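Local coordinates for protein phosphatidylinositol-specific phospholipase C (Listeria monocytogenes, PDB 2PLC) that is a bacterial member of the phosphatidylinositol-specific phospholipase C family, with a TIM-barrel type of fold, at residues 185-189 and 218-222. Numbering follows the deposited sequence.
Sequences DYNGP and SATSL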
loop_
_atom_site.group_PDB
_atom_site.type_symbol
_atom_site.label_atom_id
_atom_site.label_comp_id
_atom_site.label_asym_id
_atom_site.label_seq_id
_atom_site.Cartn_x
_atom_site.Cartn_y
_atom_site.Cartn_z
ATOM N N ASP A 185 7.831 12.442 -0.345
ATOM C CA ASP A 185 8.188 13.725 -0.938
ATOM C C ASP A 185 7.639 13.702 -2.372
ATOM O O ASP A 185 8.348 13.361 -3.330
ATOM C CB ASP A 185 9.709 13.896 -0.933
ATOM C CG ASP A 185 10.157 15.185 -1.594
ATOM O OD1 ASP A 185 9.422 16.193 -1.522
ATOM O OD2 ASP A 185 11.250 15.191 -2.195
ATOM N N TYR A 186 6.362 14.044 -2.507
ATOM C CA TYR A 186 5.697 14.030 -3.809
ATOM C C TYR A 186 5.676 15.376 -4.536
ATOM O O TYR A 186 5.590 15.413 -5.766
ATOM C CB TYR A 186 4.253 13.543 -3.646
ATOM C CG TYR A 186 3.396 14.504 -2.856
ATOM C CD1 TYR A 186 3.363 14.458 -1.461
ATOM C CD2 TYR A 186 2.656 15.498 -3.501
ATOM C CE1 TYR A 186 2.616 15.383 -0.725
ATOM C CE2 TYR A 186 1.907 16.430 -2.775
ATOM C CZ TYR A 186 1.892 16.368 -1.389
ATOM O OH TYR A 186 1.163 17.295 -0.674
ATOM N N ASN A 187 5.752 16.467 -3.775
ATOM C CA ASN A 187 5.682 17.818 -4.336
ATOM C C ASN A 187 6.829 18.287 -5.239
ATOM O O ASN A 187 7.742 18.986 -4.804
ATOM C CB ASN A 187 5.436 18.837 -3.217
ATOM C CG ASN A 187 4.758 20.103 -3.713
ATOM O OD1 ASN A 187 4.162 20.129 -4.792
ATOM N ND2 ASN A 187 4.836 21.162 -2.914
ATOM N N GLY A 188 6.739 17.900 -6.509
ATOM C CA GLY A 188 7.710 18.276 -7.522
ATOM C C GLY A 188 9.201 18.181 -7.254
ATOM O O GLY A 188 9.915 19.148 -7.507
ATOM N N PRO A 189 9.712 17.050 -6.744
ATOM C CA PRO A 189 11.153 16.971 -6.500
ATOM C C PRO A 189 11.868 16.652 -7.812
ATOM O O PRO A 189 11.240 16.180 -8.756
ATOM C CB PRO A 189 11.255 15.793 -5.537
ATOM C CG PRO A 189 10.184 14.887 -6.037
ATOM C CD PRO A 189 9.032 15.830 -6.268
ATOM N N SER A 218 6.609 7.287 -6.158
ATOM C CA SER A 218 5.727 8.233 -6.840
ATOM C C SER A 218 5.928 9.723 -6.536
ATOM O O SER A 218 6.386 10.099 -5.457
ATOM C CB SER A 218 4.273 7.855 -6.556
ATOM O OG SER A 218 4.060 7.687 -5.162
ATOM N N ALA A 219 5.533 10.563 -7.490
ATOM C CA ALA A 219 5.638 12.014 -7.362
ATOM C C ALA A 219 4.829 12.714 -8.462
ATOM O O ALA A 219 4.435 12.086 -9.445
ATOM C CB ALA A 219 7.088 12.438 -7.435
ATOM N N THR A 220 4.564 14.007 -8.274
ATOM C CA THR A 220 3.825 14.809 -9.252
ATOM C C THR A 220 4.511 16.149 -9.351
ATOM O O THR A 220 5.220 16.560 -8.435
ATOM C CB THR A 220 2.386 15.147 -8.824
ATOM O OG1 THR A 220 1.925 14.219 -7.838
ATOM C CG2 THR A 220 1.471 15.099 -10.027
ATOM N N SER A 221 4.228 16.855 -10.440
ATOM C CA SER A 221 4.794 18.167 -10.700
ATOM C C SER A 221 3.890 18.850 -11.716
ATOM O O SER A 221 3.115 18.183 -12.416
ATOM C CB SER A 221 6.206 18.023 -11.267
ATOM O OG SER A 221 6.727 19.272 -11.671
ATOM N N LEU A 222 3.952 20.179 -11.759
ATOM C CA LEU A 222 3.155 20.946 -12.711
ATOM C C LEU A 222 3.673 20.665 -14.114
ATOM O O LEU A 222 2.896 20.570 -15.065
ATOM C CB LEU A 222 3.272 22.447 -12.431
ATOM C CG LEU A 222 2.822 22.967 -11.065
ATOM C CD1 LEU A 222 3.064 24.461 -10.996
ATOM C CD2 LEU A 222 1.357 22.658 -10.827
#
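Two loops meet here at the C-terminal ends of parallel neighbouring strands: 185-189 follows strand 180-183, and the loop 218-222 comes after strand 212-216. Backbone atoms make both hydrogen bonds. Thr220 N donates to Tyr186 O (3.1 Å, nearly straight), and Gly188 N donates to Thr220 O (2.8 Å, more bent). Asn187, the centre of an inverse gamma turn, forms a single beta bridge with Thr220. Its own CA-to-CB bond points away. Tyr186 takes rotamer p, and its ring leads away from 218-222. Thr220 joins through its backbone; its side chain, with chi1 near -22° and so between wells, touches Pro226. Ala219 CB packs against the turn, 4.1 Å from Pro189 CD and 3.7 Å from Tyr186 O. Ser221 CB lies 4.0 Å from Gly188 CA, while its OG, in rotamer t, makes a weak hydrogen bond to Thr223 N. Lys194 of helix 191-207 hydrogen-bonds Asp185 O. The one contact between apolar side chains is small, so the two main-chain hydrogen bonds probably do most to hold these barrel loops together.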